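Local coordinates for protein proabylysin (Pyrococcus abyssi, PDB 4JIU) that is the zymogen of a soluble minigluzincin, a zinc metallopeptidase that probably hydrolyses peptide bonds once activated, at residues 55-66 with 76-84. The protein carries 1 engineered substitution. Sequence-based numbering, arbitrary orientation. Where two conformers were deposited one is given.
With ZN (zinc ion), chain B.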
# COMPACT_ATOMS: atom_id res chain seq x y z
N PHE A 55 -3.56 -2.98 -5.53
CA PHE A 55 -2.27 -2.47 -5.96
C PHE A 55 -1.99 -1.12 -5.28
O PHE A 55 -0.86 -0.86 -4.88
CB PHE A 55 -2.21 -2.34 -7.48
CG PHE A 55 -0.81 -2.25 -8.03
CD1 PHE A 55 0.12 -3.27 -7.80
CD2 PHE A 55 -0.43 -1.14 -8.80
CE1 PHE A 55 1.36 -3.20 -8.34
CE2 PHE A 55 0.85 -1.12 -9.37
CZ PHE A 55 1.73 -2.14 -9.12
N TYR A 56 -3.01 -0.25 -5.19
CA TYR A 56 -2.81 1.01 -4.48
C TYR A 56 -2.30 0.79 -3.08
O TYR A 56 -1.42 1.46 -2.59
CB TYR A 56 -4.10 1.89 -4.52
CG TYR A 56 -3.84 3.12 -3.71
CD1 TYR A 56 -3.06 4.14 -4.26
CD2 TYR A 56 -4.22 3.30 -2.41
CE1 TYR A 56 -2.77 5.25 -3.55
CE2 TYR A 56 -3.88 4.38 -1.66
CZ TYR A 56 -3.13 5.38 -2.24
OH TYR A 56 -2.78 6.51 -1.54
N ILE A 57 -2.98 -0.10 -2.33
CA ILE A 57 -2.57 -0.35 -0.97
C ILE A 57 -1.11 -0.79 -0.90
O ILE A 57 -0.36 -0.30 -0.05
CB ILE A 57 -3.52 -1.35 -0.28
CG1 ILE A 57 -4.93 -0.74 -0.15
CG2 ILE A 57 -2.95 -1.80 1.05
CD1 ILE A 57 -5.98 -1.70 0.21
N LEU A 58 -0.72 -1.73 -1.75
CA LEU A 58 0.66 -2.18 -1.76
C LEU A 58 1.61 -1.06 -2.08
O LEU A 58 2.68 -0.94 -1.46
CB LEU A 58 0.81 -3.36 -2.72
CG LEU A 58 0.13 -4.65 -2.27
CD1 LEU A 58 0.27 -5.71 -3.35
CD2 LEU A 58 0.67 -5.20 -0.98
N ILE A 59 1.31 -0.25 -3.10
CA ILE A 59 2.15 0.87 -3.47
C ILE A 59 2.23 1.88 -2.33
O ILE A 59 3.35 2.38 -2.06
CB ILE A 59 1.67 1.50 -4.78
CG1 ILE A 59 1.97 0.63 -6.01
CG2 ILE A 59 2.21 2.92 -4.95
CD1 ILE A 59 3.43 0.58 -6.40
N HIS A 60 1.11 2.19 -1.71
CA HIS A 60 1.09 3.13 -0.59
C HIS A 60 1.98 2.64 0.51
O HIS A 60 2.79 3.40 1.09
CB HIS A 60 -0.37 3.33 -0.17
CG HIS A 60 -0.52 4.30 0.97
ND1 HIS A 60 -1.10 5.53 0.80
CD2 HIS A 60 -0.23 4.29 2.29
CE1 HIS A 60 -1.14 6.21 1.94
NE2 HIS A 60 -0.56 5.45 2.88
N GLU A 61 1.81 1.38 0.89
CA GLU A 61 2.61 0.86 2.00
C GLU A 61 4.11 0.72 1.65
O GLU A 61 4.96 1.07 2.44
CB GLU A 61 2.02 -0.43 2.53
CG GLU A 61 0.61 -0.28 3.07
CD GLU A 61 0.46 0.75 4.16
OE1 GLU A 61 1.39 1.14 4.88
OE2 GLU A 61 -0.71 1.21 4.32
N LEU A 62 4.40 0.29 0.42
CA LEU A 62 5.77 0.22 -0.04
C LEU A 62 6.38 1.63 -0.07
O LEU A 62 7.57 1.77 0.24
CB LEU A 62 5.94 -0.40 -1.43
CG LEU A 62 5.78 -1.90 -1.48
CD1 LEU A 62 5.69 -2.36 -2.92
CD2 LEU A 62 6.92 -2.63 -0.78
N ALA A 63 5.61 2.65 -0.43
CA ALA A 63 6.09 4.01 -0.44
C ALA A 63 6.49 4.47 0.94
O ALA A 63 7.49 5.19 1.10
CB ALA A 63 5.06 4.95 -1.07
N HIS A 64 5.77 4.05 1.97
CA HIS A 64 6.18 4.36 3.35
C HIS A 64 7.56 3.80 3.61
O HIS A 64 8.45 4.45 4.14
CB HIS A 64 5.19 3.81 4.37
CG HIS A 64 4.00 4.67 4.60
ND1 HIS A 64 4.13 5.96 5.11
CD2 HIS A 64 2.68 4.44 4.46
CE1 HIS A 64 2.90 6.46 5.21
NE2 HIS A 64 1.98 5.58 4.82
N LEU A 65 7.75 2.54 3.27
CA LEU A 65 8.99 1.84 3.52
C LEU A 65 10.12 2.49 2.73
O LEU A 65 11.22 2.72 3.28
CB LEU A 65 8.87 0.37 3.16
CG LEU A 65 8.01 -0.47 4.09
CD1 LEU A 65 7.87 -1.89 3.50
CD2 LEU A 65 8.52 -0.52 5.49
N LYS A 66 9.91 2.75 1.46
CA LYS A 66 10.97 3.31 0.62
C LYS A 66 11.35 4.72 1.00
O LYS A 66 12.51 5.07 1.02
CB LYS A 66 10.53 3.24 -0.82
CG LYS A 66 11.70 3.62 -1.76
CD LYS A 66 11.19 3.43 -3.19
CE LYS A 66 12.33 3.47 -4.18
NZ LYS A 66 12.82 4.89 -4.25
N PHE A 76 7.13 10.85 -0.22
CA PHE A 76 6.19 9.72 -0.19
C PHE A 76 5.32 9.71 -1.42
O PHE A 76 5.15 8.72 -2.13
CB PHE A 76 5.38 9.83 1.13
CG PHE A 76 4.23 8.85 1.15
CD1 PHE A 76 4.44 7.54 1.61
CD2 PHE A 76 2.96 9.21 0.73
CE1 PHE A 76 3.41 6.63 1.59
CE2 PHE A 76 1.95 8.29 0.67
CZ PHE A 76 2.18 7.02 1.11
N TRP A 77 4.66 10.85 -1.69
CA TRP A 77 3.73 10.92 -2.79
C TRP A 77 4.43 10.76 -4.13
O TRP A 77 3.87 10.23 -5.06
CB TRP A 77 2.86 12.19 -2.78
CG TRP A 77 1.88 12.16 -1.68
CD1 TRP A 77 1.82 13.01 -0.61
CD2 TRP A 77 0.79 11.24 -1.47
NE1 TRP A 77 0.80 12.72 0.25
CE2 TRP A 77 0.14 11.60 -0.27
CE3 TRP A 77 0.31 10.13 -2.16
CZ2 TRP A 77 -0.98 10.92 0.26
CZ3 TRP A 77 -0.80 9.45 -1.65
CH2 TRP A 77 -1.42 9.84 -0.46
N ARG A 78 5.71 11.20 -4.22
CA ARG A 78 6.46 10.97 -5.45
C ARG A 78 6.58 9.48 -5.79
O ARG A 78 6.47 9.10 -6.95
CB ARG A 78 7.86 11.55 -5.33
CG ARG A 78 8.91 11.32 -6.35
CD ARG A 78 10.07 12.31 -6.29
NE ARG A 78 11.17 11.90 -5.42
CZ ARG A 78 11.65 12.48 -4.33
NH1 ARG A 78 11.13 13.60 -3.81
NH2 ARG A 78 12.69 11.95 -3.66
N GLU A 79 6.75 8.65 -4.76
CA GLU A 79 6.81 7.21 -5.04
C GLU A 79 5.45 6.72 -5.53
O GLU A 79 5.35 5.97 -6.49
CB GLU A 79 7.22 6.44 -3.79
CG GLU A 79 8.60 6.78 -3.28
CD GLU A 79 9.69 6.45 -4.28
OE1 GLU A 79 9.50 5.62 -5.20
OE2 GLU A 79 10.81 6.98 -4.08
N VAL A 80 4.37 7.08 -4.83
CA VAL A 80 3.01 6.67 -5.23
C VAL A 80 2.71 7.06 -6.66
O VAL A 80 2.11 6.28 -7.43
CB VAL A 80 1.98 7.25 -4.24
CG1 VAL A 80 0.58 7.01 -4.73
CG2 VAL A 80 2.18 6.71 -2.83
N GLU A 81 3.18 8.24 -7.04
CA GLU A 81 2.92 8.79 -8.36
C GLU A 81 3.70 8.14 -9.48
O GLU A 81 3.46 8.41 -10.64
CB GLU A 81 3.11 10.32 -8.32
CG GLU A 81 1.98 10.99 -7.52
CD GLU A 81 2.22 12.43 -7.18
OE1 GLU A 81 1.52 12.94 -6.28
OE2 GLU A 81 3.10 13.06 -7.80
N LYS A 82 4.60 7.20 -9.15
CA LYS A 82 5.16 6.33 -10.19
C LYS A 82 4.11 5.40 -10.78
O LYS A 82 4.34 4.87 -11.89
CB LYS A 82 6.37 5.53 -9.64
CG LYS A 82 7.49 6.47 -9.24
CD LYS A 82 8.61 5.68 -8.58
CE LYS A 82 9.81 6.53 -8.27
NZ LYS A 82 10.85 5.73 -7.57
N VAL A 83 2.99 5.23 -10.12
CA VAL A 83 1.88 4.42 -10.59
C VAL A 83 0.61 5.27 -10.72
O VAL A 83 -0.01 5.18 -11.77
CB VAL A 83 1.58 3.24 -9.63
CG1 VAL A 83 0.35 2.50 -10.09
CG2 VAL A 83 2.79 2.33 -9.60
N PHE A 84 0.27 6.03 -9.68
CA PHE A 84 -1.03 6.71 -9.62
C PHE A 84 -0.82 8.21 -9.84
O PHE A 84 -0.35 8.88 -8.92
CB PHE A 84 -1.67 6.46 -8.26
CG PHE A 84 -1.96 4.99 -8.04
CD1 PHE A 84 -1.06 4.18 -7.36
CD2 PHE A 84 -3.10 4.39 -8.52
CE1 PHE A 84 -1.26 2.83 -7.18
CE2 PHE A 84 -3.37 3.06 -8.34
CZ PHE A 84 -2.43 2.27 -7.67
ZN ZN B . 0.04 6.04 4.68
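Phe76 wedges its ring against both zinc-binding histidines of the helix that carries the HExxH motif of this metallopeptidase family. Its CZ sits over the centre of the His60 imidazole in an edge-to-face pair with planes at 71°, and its CE1 over the centre of the His64 ring. With CG trans to its backbone nitrogen (chi1 170°), Phe76 brings the same ring edge to the backbone, CE1 lying 3.3 Å from His60 O. His60 and His64 each bind zinc through NE2 at 2.0 Å; His72 and the C-terminal Val105 complete the site. At the other end of the His60 ring, ND1 donates to Tyr56 OH (3.0 Å) close to the ring plane, which should fix the imidazole's rotation; this hydroxyl also bonds to Glu93.

Apolar packing continues along the interface. Val80 is a knob among Tyr56, Ile59, His60 and Ala63, its CG2 3.8 Å from Ala63 CB. Beyond it the edge of Tyr56 meets the face of Phe84 with planes at 77°, while Val83 CG2 touches Ile59 CD1 at 3.7 Å.

The charged end is a small network: in one of the two conformers of Lys66, Glu79 OE2 accepts a hydrogen bond from Lys66 NZ at 2.9 Å from above the carboxylate plane, completing a salt bridge, and OE1 takes one from Lys82 NZ on its syn side. A glutamine in place of Glu79 would probably leave the two ammonium groups, close together in that conformer, without the negative charge that offsets their repulsion.

The axes of the short segments of helices 51-67 and 74-80 approach to 8.7 Å, running more antiparallel than parallel. Away from this contact, helix 51-67 packs through Leu58 and Leu62 on helix 2-13 and through Ile57 and Leu65 on strand 31-34, while Tyr56 and Trp77 both reach helix 88-100.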